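PDB 4Q9D: benzoylformate decarboxylase from Mycobacterium smegmatis, which belongs to the thiamine pyrophosphate-dependent enzyme family, with N-terminal, central and C-terminal domains and a bound magnesium ion. Local coordinates for residues T181-P185 against V315-A321; L207-R213 against D238-F242; D212-W217 against T391-S396; S234-D238 against F278-P282. The contacts are given in a common frame with arbitrary orientation. Residues are numbered along the deposited sequence.

Contact 1: T181-P185 against V315-A321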
loop_
_atom_site.group_PDB
_atom_site.type_symbol
_atom_site.label_atom_id
_atom_site.label_comp_id
_atom_site.label_asym_id
_atom_site.label_seq_id
_atom_site.Cartn_x
_atom_site.Cartn_y
_atom_site.Cartn_z
ATOM N N THR B 181 -8.105 -3.724 -27.296
ATOM C CA THR B 181 -6.827 -4.336 -26.903
ATOM C C THR B 181 -5.637 -3.579 -27.508
ATOM O O THR B 181 -4.491 -3.939 -27.276
ATOM C CB THR B 181 -6.743 -5.803 -27.311
ATOM O OG1 THR B 181 -6.976 -5.893 -28.720
ATOM C CG2 THR B 181 -7.803 -6.618 -26.593
ATOM N N ARG B 182 -5.922 -2.531 -28.278
ATOM C CA ARG B 182 -4.888 -1.711 -28.903
ATOM C C ARG B 182 -5.353 -0.272 -28.859
ATOM O O ARG B 182 -6.556 -0.010 -28.945
ATOM C CB ARG B 182 -4.701 -2.066 -30.405
ATOM C CG ARG B 182 -4.514 -3.521 -30.715
ATOM C CD ARG B 182 -4.122 -3.750 -32.187
ATOM N NE ARG B 182 -5.151 -3.292 -33.136
ATOM C CZ ARG B 182 -5.045 -3.374 -34.464
ATOM N NH1 ARG B 182 -3.952 -3.912 -35.022
ATOM N NH2 ARG B 182 -6.035 -2.925 -35.243
ATOM N N VAL B 183 -4.407 0.659 -28.742
ATOM C CA VAL B 183 -4.650 2.041 -29.151
ATOM C C VAL B 183 -3.659 2.359 -30.275
ATOM O O VAL B 183 -2.626 1.702 -30.388
ATOM C CB VAL B 183 -4.535 3.047 -27.968
ATOM C CG1 VAL B 183 -5.590 2.715 -26.886
ATOM C CG2 VAL B 183 -3.121 3.036 -27.357
ATOM N N ALA B 184 -3.960 3.350 -31.106
ATOM C CA ALA B 184 -3.046 3.721 -32.187
ATOM C C ALA B 184 -2.230 4.916 -31.771
ATOM O O ALA B 184 -2.678 5.689 -30.948
ATOM C CB ALA B 184 -3.844 4.052 -33.489
ATOM N N PRO B 185 -1.028 5.083 -32.354
ATOM C CA PRO B 185 -0.254 6.315 -32.153
ATOM C C PRO B 185 -1.075 7.549 -32.586
ATOM O O PRO B 185 -1.863 7.486 -33.512
ATOM C CB PRO B 185 0.934 6.139 -33.116
ATOM C CG PRO B 185 1.057 4.628 -33.320
ATOM C CD PRO B 185 -0.388 4.173 -33.327
ATOM N N VAL B 315 3.157 6.753 -27.464
ATOM C CA VAL B 315 2.483 5.544 -26.995
ATOM C C VAL B 315 1.555 5.090 -28.086
ATOM O O VAL B 315 0.842 5.912 -28.685
ATOM C CB VAL B 315 1.634 5.815 -25.724
ATOM C CG1 VAL B 315 0.855 4.587 -25.354
ATOM C CG2 VAL B 315 2.535 6.299 -24.555
ATOM N N GLY B 316 1.583 3.794 -28.368
ATOM C CA GLY B 316 0.674 3.215 -29.336
ATOM C C GLY B 316 1.056 1.780 -29.573
ATOM O O GLY B 316 2.196 1.386 -29.289
ATOM N N ASP B 317 0.118 0.999 -30.089
ATOM C CA ASP B 317 0.390 -0.378 -30.472
ATOM C C ASP B 317 1.538 -0.436 -31.480
ATOM O O ASP B 317 1.549 0.324 -32.443
ATOM C CB ASP B 317 -0.866 -0.987 -31.088
ATOM C CG ASP B 317 -0.683 -2.441 -31.480
ATOM O OD1 ASP B 317 -0.957 -3.334 -30.624
ATOM O OD2 ASP B 317 -0.273 -2.695 -32.648
ATOM N N VAL B 318 2.501 -1.335 -31.283
ATOM C CA VAL B 318 3.718 -1.261 -32.104
ATOM C C VAL B 318 3.441 -1.785 -33.505
ATOM O O VAL B 318 4.070 -1.373 -34.472
ATOM C CB VAL B 318 4.920 -1.982 -31.442
ATOM C CG1 VAL B 318 5.287 -1.264 -30.165
ATOM C CG2 VAL B 318 4.589 -3.459 -31.162
ATOM N N GLY B 319 2.472 -2.687 -33.605
ATOM C CA GLY B 319 2.039 -3.211 -34.890
ATOM C C GLY B 319 1.408 -2.135 -35.756
ATOM O O GLY B 319 1.753 -1.983 -36.931
ATOM N N ILE B 320 0.481 -1.374 -35.185
ATOM C CA ILE B 320 -0.114 -0.259 -35.910
ATOM C C ILE B 320 0.957 0.768 -36.268
ATOM O O ILE B 320 0.982 1.302 -37.369
ATOM C CB ILE B 320 -1.218 0.422 -35.065
ATOM C CG1 ILE B 320 -2.360 -0.561 -34.836
ATOM C CG2 ILE B 320 -1.736 1.678 -35.761
ATOM C CD1 ILE B 320 -3.466 -0.000 -33.955
ATOM N N ALA B 321 1.833 1.078 -35.318
ATOM C CA ALA B 321 2.864 2.069 -35.566
ATOM C C ALA B 321 3.749 1.678 -36.744
ATOM O O ALA B 321 4.045 2.523 -37.571
ATOM C CB ALA B 321 3.727 2.331 -34.299
HETATM O O HOH W 1 -1.466 -4.729 -33.979
#
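Backbone hydrogen bonding across this contact rests on one link: Asp317 N donates to Val183 O at 2.8 Å with an angle of 168°. Around it the backbones of the two segments come closest, by CA, at Pro185 CA and Gly316 CA, 4.3 Å apart. A CB on Gly316 would sit only 2.6 Å from Pro185 N, so the missing side chain allows this approach. Asp317 is also the N-cap of the following helix, its OD2 accepting from Ile320 N at 3.0 Å. The apolar part is made by that first helical turn: Ile320 CG2 meets Pro185 CD at 3.7 Å and Ala184 CB at 3.9 Å, while Pro185 CG rests 3.7 Å from Ala321 CB. At the polar margin, water 1 links Arg182 NH1 (2.8 Å) to Asp317 OD2 (2.7 Å). Arg182 NH1 and Asp317 OD2 are 4.5 Å apart, beyond a salt bridge, and Arg182 instead pairs with Asp186 of the second subunit. The contact joins strand 183-185, which continues as an antiparallel sheet into that subunit through Ala184, to the turn between strand 312-315, outermost in its sheet within this chain, and helix 318-328, with Val318 facing helix 209-213.

Contact 2: L207-R213 against D238-F242; sequences LGPEVDR and DRMSF
Leu207 ends a strand in extended conformation (phi/psi -117/111). Its m,t side chain places CD1 3.5 Å from Phe242 CD1, and its O accepts from water 2 (2.7 Å), which in turn accepts from Ser241 N (2.9 Å). Gly208 (-101/-176) turns the chain into the short helix 209-213; Ser241 OG donates to Gly208 O at 2.6 Å. Pro209 CA is 4.6 Å from Arg239 CA, Pro209 CB 3.9 Å from Arg239 CB and Pro209 CG 3.3 Å from Asp238 OD1. Val211 CB lies 3.5 Å from Ser241 CB. Asp212 CA is 4.4 Å from Ser241 CA. Asp212 N donates to Ser241 OG at 2.8 Å (146°), so the m-rotamer serine hydroxyl bridges Gly208 O and Asp212 N. The t rotamer of Asp212 directs OD2 to Arg239 NH2 (2.8 Å) and NE (3.0 Å), a salt bridge; Arg239 coils through three m torsions to reach it. Arg213, extended after an m chi1, brings NH1 and NH2 each to 2.8 Å from Asp238 OD2. Arg213 NE and Arg239 NH1 are 3.8 Å apart, and both guanidinium groups donate to Gln62 OE1. Segment 238-242, in the loop after neighbouring strand 231-233, is irregular, Asp238 near -92/-15 and Arg239 and Met240 extended. A parallel strand, here 203-207, followed by a helix at its C-terminal end is characteristic of the Rossmann-like fold.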
loop_
_atom_site.group_PDB
_atom_site.type_symbol
_atom_site.label_atom_id
_atom_site.label_comp_id
_atom_site.label_asym_id
_atom_site.label_seq_id
_atom_site.Cartn_x
_atom_site.Cartn_y
_atom_site.Cartn_z
ATOM N N LEU B 207 14.048 -3.430 -32.567
ATOM C CA LEU B 207 12.752 -4.085 -32.499
ATOM C C LEU B 207 12.768 -5.023 -31.302
ATOM O O LEU B 207 13.462 -6.047 -31.299
ATOM C CB LEU B 207 12.441 -4.871 -33.794
ATOM C CG LEU B 207 12.253 -4.045 -35.091
ATOM C CD1 LEU B 207 12.100 -4.941 -36.336
ATOM C CD2 LEU B 207 11.055 -3.089 -34.993
ATOM N N GLY B 208 11.991 -4.661 -30.284
ATOM C CA GLY B 208 11.961 -5.378 -29.022
ATOM C C GLY B 208 10.769 -6.314 -28.893
ATOM O O GLY B 208 9.976 -6.477 -29.830
ATOM N N PRO B 209 10.645 -6.946 -27.722
ATOM C CA PRO B 209 9.636 -7.987 -27.479
ATOM C C PRO B 209 8.173 -7.573 -27.739
ATOM O O PRO B 209 7.372 -8.470 -28.004
ATOM C CB PRO B 209 9.809 -8.303 -25.992
ATOM C CG PRO B 209 11.286 -7.971 -25.700
ATOM C CD PRO B 209 11.581 -6.772 -26.587
ATOM N N GLU B 210 7.814 -6.286 -27.646
ATOM C CA GLU B 210 6.410 -5.912 -27.858
ATOM C C GLU B 210 5.987 -6.240 -29.268
ATOM O O GLU B 210 4.797 -6.427 -29.544
ATOM C CB GLU B 210 6.162 -4.426 -27.615
ATOM C CG GLU B 210 6.326 -3.978 -26.176
ATOM C CD GLU B 210 5.921 -2.518 -26.021
ATOM O OE1 GLU B 210 6.793 -1.690 -25.730
ATOM O OE2 GLU B 210 4.737 -2.198 -26.227
ATOM N N VAL B 211 6.956 -6.287 -30.176
ATOM C CA VAL B 211 6.633 -6.486 -31.597
ATOM C C VAL B 211 6.104 -7.886 -31.822
ATOM O O VAL B 211 5.039 -8.067 -32.408
ATOM C CB VAL B 211 7.846 -6.124 -32.511
ATOM C CG1 VAL B 211 7.570 -6.456 -33.962
ATOM C CG2 VAL B 211 8.152 -4.642 -32.367
ATOM N N ASP B 212 6.823 -8.880 -31.317
ATOM C CA ASP B 212 6.353 -10.257 -31.418
ATOM C C ASP B 212 5.015 -10.439 -30.657
ATOM O O ASP B 212 4.106 -11.096 -31.149
ATOM C CB ASP B 212 7.409 -11.248 -30.890
ATOM C CG ASP B 212 7.172 -12.669 -31.379
ATOM O OD1 ASP B 212 6.835 -12.821 -32.574
ATOM O OD2 ASP B 212 7.293 -13.627 -30.580
ATOM N N ARG B 213 4.876 -9.830 -29.479
ATOM C CA ARG B 213 3.630 -9.976 -28.714
ATOM C C ARG B 213 2.444 -9.321 -29.413
ATOM O O ARG B 213 1.323 -9.763 -29.243
ATOM C CB ARG B 213 3.779 -9.458 -27.279
ATOM C CG ARG B 213 4.778 -10.254 -26.470
ATOM C CD ARG B 213 4.670 -9.991 -24.955
ATOM N NE ARG B 213 5.435 -11.002 -24.209
ATOM C CZ ARG B 213 6.572 -10.749 -23.557
ATOM N NH1 ARG B 213 7.087 -9.522 -23.533
ATOM N NH2 ARG B 213 7.198 -11.727 -22.915
ATOM N N ASP B 238 12.930 -11.361 -23.726
ATOM C CA ASP B 238 11.976 -12.398 -23.341
ATOM C C ASP B 238 11.178 -12.852 -24.573
ATOM O O ASP B 238 10.524 -13.874 -24.536
ATOM C CB ASP B 238 11.026 -11.947 -22.201
ATOM C CG ASP B 238 10.502 -10.509 -22.378
ATOM O OD1 ASP B 238 11.254 -9.635 -22.870
ATOM O OD2 ASP B 238 9.341 -10.252 -21.982
ATOM N N ARG B 239 11.229 -12.065 -25.655
ATOM C CA ARG B 239 10.703 -12.471 -26.960
ATOM C C ARG B 239 11.655 -11.974 -28.036
ATOM O O ARG B 239 12.416 -11.021 -27.804
ATOM C CB ARG B 239 9.283 -11.917 -27.230
ATOM C CG ARG B 239 8.248 -12.304 -26.155
ATOM C CD ARG B 239 7.737 -13.737 -26.320
ATOM N NE ARG B 239 6.979 -13.815 -27.553
ATOM C CZ ARG B 239 5.656 -13.849 -27.650
ATOM N NH1 ARG B 239 4.875 -13.872 -26.559
ATOM N NH2 ARG B 239 5.113 -13.898 -28.860
ATOM N N MET B 240 11.642 -12.638 -29.191
ATOM C CA MET B 240 12.380 -12.155 -30.366
ATOM C C MET B 240 11.420 -11.836 -31.491
ATOM O O MET B 240 10.544 -12.637 -31.799
ATOM C CB MET B 240 13.422 -13.164 -30.789
ATOM C CG MET B 240 14.660 -12.978 -29.911
ATOM S SD MET B 240 15.975 -14.024 -30.408
ATOM C CE MET B 240 16.928 -14.316 -28.907
ATOM N N SER B 241 11.593 -10.659 -32.091
ATOM C CA SER B 241 10.545 -10.046 -32.895
ATOM C C SER B 241 10.987 -9.806 -34.344
ATOM O O SER B 241 10.229 -9.262 -35.143
ATOM C CB SER B 241 10.150 -8.697 -32.260
ATOM O OG SER B 241 9.620 -8.845 -30.943
ATOM N N PHE B 242 12.210 -10.201 -34.680
ATOM C CA PHE B 242 12.756 -9.958 -36.028
ATOM C C PHE B 242 13.688 -11.118 -36.380
ATOM O O PHE B 242 14.510 -11.503 -35.557
ATOM C CB PHE B 242 13.535 -8.638 -36.018
ATOM C CG PHE B 242 14.109 -8.220 -37.363
ATOM C CD1 PHE B 242 13.300 -7.619 -38.327
ATOM C CD2 PHE B 242 15.467 -8.384 -37.643
ATOM C CE1 PHE B 242 13.828 -7.209 -39.546
ATOM C CE2 PHE B 242 15.996 -7.965 -38.863
ATOM C CZ PHE B 242 15.176 -7.390 -39.814
HETATM O O HOH W 2 13.632 -8.721 -31.541
HETATM O O HOH W 3 9.443 -14.476 -29.427
#

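Contact 3: D212-W217 against T391-S396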
loop_
_atom_site.group_PDB
_atom_site.type_symbol
_atom_site.label_atom_id
_atom_site.label_comp_id
_atom_site.label_asym_id
_atom_site.label_seq_id
_atom_site.Cartn_x
_atom_site.Cartn_y
_atom_site.Cartn_z
ATOM N N ASP B 212 6.823 -8.880 -31.317
ATOM C CA ASP B 212 6.353 -10.257 -31.418
ATOM C C ASP B 212 5.015 -10.439 -30.657
ATOM O O ASP B 212 4.106 -11.096 -31.149
ATOM C CB ASP B 212 7.409 -11.248 -30.890
ATOM C CG ASP B 212 7.172 -12.669 -31.379
ATOM O OD1 ASP B 212 6.835 -12.821 -32.574
ATOM O OD2 ASP B 212 7.293 -13.627 -30.580
ATOM N N ARG B 213 4.876 -9.830 -29.479
ATOM C CA ARG B 213 3.630 -9.976 -28.714
ATOM C C ARG B 213 2.444 -9.321 -29.413
ATOM O O ARG B 213 1.323 -9.763 -29.243
ATOM C CB ARG B 213 3.779 -9.458 -27.279
ATOM C CG ARG B 213 4.778 -10.254 -26.470
ATOM C CD ARG B 213 4.670 -9.991 -24.955
ATOM N NE ARG B 213 5.435 -11.002 -24.209
ATOM C CZ ARG B 213 6.572 -10.749 -23.557
ATOM N NH1 ARG B 213 7.087 -9.522 -23.533
ATOM N NH2 ARG B 213 7.198 -11.727 -22.915
ATOM N N ALA B 214 2.694 -8.280 -30.215
ATOM C CA ALA B 214 1.624 -7.702 -31.029
ATOM C C ALA B 214 1.325 -8.484 -32.327
ATOM O O ALA B 214 0.427 -8.105 -33.069
ATOM C CB ALA B 214 1.905 -6.237 -31.354
ATOM N N GLY B 215 2.056 -9.561 -32.614
ATOM C CA GLY B 215 1.828 -10.289 -33.871
ATOM C C GLY B 215 2.359 -9.450 -35.032
ATOM O O GLY B 215 1.891 -9.564 -36.154
ATOM N N ALA B 216 3.356 -8.601 -34.769
ATOM C CA ALA B 216 3.807 -7.630 -35.779
ATOM C C ALA B 216 5.138 -8.016 -36.458
ATOM O O ALA B 216 5.856 -7.174 -36.979
ATOM C CB ALA B 216 3.903 -6.239 -35.153
ATOM N N TRP B 217 5.475 -9.295 -36.425
ATOM C CA TRP B 217 6.694 -9.783 -37.064
ATOM C C TRP B 217 6.832 -9.313 -38.535
ATOM O O TRP B 217 7.860 -8.742 -38.944
ATOM C CB TRP B 217 6.660 -11.299 -36.986
ATOM C CG TRP B 217 7.758 -12.037 -37.611
ATOM C CD1 TRP B 217 7.836 -12.437 -38.924
ATOM C CD2 TRP B 217 8.915 -12.578 -36.959
ATOM N NE1 TRP B 217 8.982 -13.168 -39.123
ATOM C CE2 TRP B 217 9.658 -13.281 -37.936
ATOM C CE3 TRP B 217 9.401 -12.531 -35.646
ATOM C CZ2 TRP B 217 10.861 -13.930 -37.647
ATOM C CZ3 TRP B 217 10.600 -13.187 -35.353
ATOM C CH2 TRP B 217 11.319 -13.884 -36.362
ATOM N N THR B 391 16.601 -17.245 -34.059
ATOM C CA THR B 391 15.151 -17.319 -34.149
ATOM C C THR B 391 14.732 -16.806 -35.517
ATOM O O THR B 391 15.049 -15.666 -35.880
ATOM C CB THR B 391 14.519 -16.422 -33.084
ATOM O OG1 THR B 391 14.983 -16.849 -31.805
ATOM C CG2 THR B 391 12.996 -16.496 -33.135
ATOM N N THR B 392 13.995 -17.631 -36.261
ATOM C CA THR B 392 13.661 -17.286 -37.636
ATOM C C THR B 392 12.150 -17.291 -37.862
ATOM O O THR B 392 11.707 -16.997 -38.943
ATOM C CB THR B 392 14.351 -18.268 -38.634
ATOM O OG1 THR B 392 13.962 -19.603 -38.323
ATOM C CG2 THR B 392 15.872 -18.174 -38.511
ATOM N N HIS B 393 11.362 -17.618 -36.833
ATOM C CA HIS B 393 9.907 -17.559 -36.939
ATOM C C HIS B 393 9.292 -16.721 -35.811
ATOM O O HIS B 393 9.856 -16.627 -34.712
ATOM C CB HIS B 393 9.315 -18.970 -36.907
ATOM C CG HIS B 393 9.692 -19.821 -38.082
ATOM N ND1 HIS B 393 10.999 -20.155 -38.376
ATOM C CD2 HIS B 393 8.933 -20.418 -39.028
ATOM C CE1 HIS B 393 11.026 -20.912 -39.456
ATOM N NE2 HIS B 393 9.785 -21.089 -39.872
ATOM N N PRO B 394 8.116 -16.132 -36.059
ATOM C CA PRO B 394 7.463 -15.396 -34.960
ATOM C C PRO B 394 7.002 -16.332 -33.842
ATOM O O PRO B 394 6.818 -17.535 -34.056
ATOM C CB PRO B 394 6.268 -14.714 -35.642
ATOM C CG PRO B 394 5.952 -15.617 -36.827
ATOM C CD PRO B 394 7.317 -16.128 -37.300
ATOM N N ALA B 395 6.843 -15.782 -32.647
ATOM C CA ALA B 395 6.326 -16.538 -31.507
ATOM C C ALA B 395 7.058 -17.859 -31.294
ATOM O O ALA B 395 6.438 -18.874 -31.008
ATOM C CB ALA B 395 4.806 -16.761 -31.646
ATOM N N SER B 396 8.391 -17.847 -31.406
ATOM C CA SER B 396 9.130 -19.104 -31.347
ATOM C C SER B 396 10.307 -19.033 -30.408
ATOM O O SER B 396 11.170 -19.914 -30.417
ATOM C CB SER B 396 9.591 -19.528 -32.749
ATOM O OG SER B 396 8.466 -19.745 -33.578
#
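Trp217 lays one face of its indole against Pro394: Pro394 CD stands 3.8 Å from the centroid of the five-membered ring and 10° off its normal, a CH-pi contact, while Trp217 CG is 3.6 Å from Pro394 CB. His393 O lies over the ring system, 3.5 Å from Trp217 CH2, and Thr392 O comes within 3.4 Å of Trp217 CZ2, so the indole meets backbone carbonyls as well as the proline ring. Asp212, on the preceding short helix, reaches the same loop. Ala395 N donates to Asp212 OD1 at 3.0 Å (157°) and, weakly, to Asp212 OD2, also at 3.0 Å but at 129°; the stronger partner of this carboxylate is Arg239. The CA-to-CB bonds of Asp212 and Trp217 both point toward the loop; between them Gly215 (72/27) ends the short helix in a Schellman motif. Loop 391-396 leads into strand 397-399 of the C-terminal domain, making this an interdomain junction in a thiamine pyrophosphate enzyme family member.

Contact 4: S234-D238 against F278-P282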
loop_
_atom_site.group_PDB
_atom_site.type_symbol
_atom_site.label_atom_id
_atom_site.label_comp_id
_atom_site.label_asym_id
_atom_site.label_seq_id
_atom_site.Cartn_x
_atom_site.Cartn_y
_atom_site.Cartn_z
ATOM N N SER B 234 16.450 -6.414 -28.543
ATOM C CA SER B 234 16.666 -6.082 -27.144
ATOM C C SER B 234 17.767 -6.949 -26.562
ATOM O O SER B 234 17.913 -8.118 -26.935
ATOM C CB SER B 234 15.373 -6.345 -26.336
ATOM O OG SER B 234 15.570 -6.105 -24.941
ATOM N N ALA B 235 18.537 -6.390 -25.636
ATOM C CA ALA B 235 19.370 -7.237 -24.781
ATOM C C ALA B 235 18.435 -8.093 -23.920
ATOM O O ALA B 235 17.305 -7.682 -23.610
ATOM C CB ALA B 235 20.269 -6.356 -23.872
ATOM N N LEU B 236 18.884 -9.269 -23.519
ATOM C CA LEU B 236 18.116 -10.039 -22.552
ATOM C C LEU B 236 16.641 -10.170 -22.960
ATOM O O LEU B 236 15.732 -9.874 -22.164
ATOM C CB LEU B 236 18.233 -9.354 -21.181
ATOM C CG LEU B 236 19.666 -9.186 -20.654
ATOM C CD1 LEU B 236 19.747 -8.012 -19.673
ATOM C CD2 LEU B 236 20.174 -10.501 -19.993
ATOM N N PRO B 237 16.394 -10.594 -24.201
ATOM C CA PRO B 237 15.037 -10.615 -24.744
ATOM C C PRO B 237 14.179 -11.684 -24.079
ATOM O O PRO B 237 14.674 -12.791 -23.863
ATOM C CB PRO B 237 15.285 -10.998 -26.217
ATOM C CG PRO B 237 16.455 -11.927 -26.124
ATOM C CD PRO B 237 17.357 -11.192 -25.147
ATOM N N ASP B 238 12.930 -11.361 -23.726
ATOM C CA ASP B 238 11.976 -12.398 -23.341
ATOM C C ASP B 238 11.178 -12.852 -24.573
ATOM O O ASP B 238 10.524 -13.874 -24.536
ATOM C CB ASP B 238 11.026 -11.947 -22.201
ATOM C CG ASP B 238 10.502 -10.509 -22.378
ATOM O OD1 ASP B 238 11.254 -9.635 -22.870
ATOM O OD2 ASP B 238 9.341 -10.252 -21.982
ATOM N N PHE B 278 16.926 1.706 -21.734
ATOM C CA PHE B 278 17.197 0.454 -22.422
ATOM C C PHE B 278 17.235 -0.615 -21.346
ATOM O O PHE B 278 17.422 -0.309 -20.177
ATOM C CB PHE B 278 18.577 0.446 -23.101
ATOM C CG PHE B 278 18.663 1.296 -24.338
ATOM C CD1 PHE B 278 18.223 0.812 -25.555
ATOM C CD2 PHE B 278 19.201 2.572 -24.282
ATOM C CE1 PHE B 278 18.316 1.599 -26.719
ATOM C CE2 PHE B 278 19.303 3.380 -25.440
ATOM C CZ PHE B 278 18.856 2.882 -26.656
ATOM N N ARG B 279 17.087 -1.870 -21.736
ATOM C CA ARG B 279 17.147 -2.939 -20.760
ATOM C C ARG B 279 18.592 -3.143 -20.311
ATOM O O ARG B 279 19.299 -3.972 -20.875
ATOM C CB ARG B 279 16.616 -4.232 -21.367
ATOM C CG ARG B 279 16.490 -5.400 -20.367
ATOM C CD ARG B 279 15.596 -6.471 -20.961
ATOM N NE ARG B 279 14.190 -6.057 -20.957
ATOM C CZ ARG B 279 13.174 -6.866 -21.261
ATOM N NH1 ARG B 279 13.397 -8.117 -21.646
ATOM N NH2 ARG B 279 11.937 -6.415 -21.224
ATOM N N TYR B 280 19.025 -2.385 -19.309
ATOM C CA TYR B 280 20.376 -2.508 -18.769
ATOM C C TYR B 280 20.358 -3.464 -17.592
ATOM O O TYR B 280 19.385 -3.514 -16.870
ATOM C CB TYR B 280 20.868 -1.169 -18.220
ATOM C CG TYR B 280 20.935 -0.007 -19.211
ATOM C CD1 TYR B 280 21.793 -0.033 -20.324
ATOM C CD2 TYR B 280 20.196 1.137 -18.986
ATOM C CE1 TYR B 280 21.853 1.049 -21.203
ATOM C CE2 TYR B 280 20.262 2.229 -19.833
ATOM C CZ TYR B 280 21.100 2.184 -20.936
ATOM O OH TYR B 280 21.169 3.293 -21.739
ATOM N N TYR B 281 21.446 -4.222 -17.453
ATOM C CA TYR B 281 21.626 -5.198 -16.383
ATOM C C TYR B 281 22.763 -4.757 -15.463
ATOM O O TYR B 281 22.538 -3.981 -14.535
ATOM C CB TYR B 281 21.921 -6.583 -16.962
ATOM C CG TYR B 281 21.735 -7.713 -15.975
ATOM C CD1 TYR B 281 21.316 -7.465 -14.675
ATOM C CD2 TYR B 281 21.977 -9.030 -16.346
ATOM C CE1 TYR B 281 21.144 -8.496 -13.770
ATOM C CE2 TYR B 281 21.808 -10.067 -15.447
ATOM C CZ TYR B 281 21.392 -9.794 -14.162
ATOM O OH TYR B 281 21.221 -10.823 -13.265
ATOM N N PRO B 282 23.983 -5.234 -15.714
ATOM C CA PRO B 282 25.120 -4.759 -14.902
ATOM C C PRO B 282 25.409 -3.284 -15.151
ATOM O O PRO B 282 25.038 -2.734 -16.203
ATOM C CB PRO B 282 26.297 -5.606 -15.386
ATOM C CG PRO B 282 25.912 -6.072 -16.783
ATOM C CD PRO B 282 24.408 -6.044 -16.877
HETATM O O HOH W 4 9.116 -7.522 -21.236
#
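In the Rossmann-like central domain, two loops that follow the parallel strands 231-233 and 269-273 meet here. Arg279 has the largest buried area of any residue in the contact (118 Å²), followed by Leu236 (76 Å²). Arg279 sits at the centre of an inverse gamma turn and sends its side chain across to loop 234-238, where NH1 donates to Leu236 O at 3.0 Å (153°) and to Asp238 OD1 at 2.9 Å (161°), the latter within a salt bridge. Both oxygens lie near the guanidinium plane. Arg279 NH2 forms a further salt bridge with Glu276, and Asp238 pairs through OD2 with Arg213. Leu236 has positive phi (50/51), and its CB rests 3.9 Å from Arg279 CD. Tyr281 adds an apolar touch, its CB 3.8 Å from Leu236 CD1. The tyrosine continues to the third subunit, where its OH bonds to Ser29 and its ring meets Tyr112 edge-to-face. Water 4 donates to Asp238 OD2 (2.8 Å) and accepts from Arg279 NH2 (3.0 Å).

How the contacts relate
Contacts 2 and 3 form the hub, their centres about 6 Å apart, sharing Asp212 and Arg213 on helix 209-213. Contact 4 lies about 12 Å from the centre of contact 2 and joins it through Asp238, whose carboxylate serves both. Contact 1 is about 14 Å from contact 2, where Val318 packs against Glu210 and Val211; it and contact 4 do not touch (nearest atoms about 12 Å). In sequence, contacts 2 and 4 fall between the segments of contact 1, whereas contact 3 crosses contacts 1 and 2 by reaching the C-terminal domain. The central domain is thus linked to that domain through contact 3 and borders two different subunits at contacts 1 and 4.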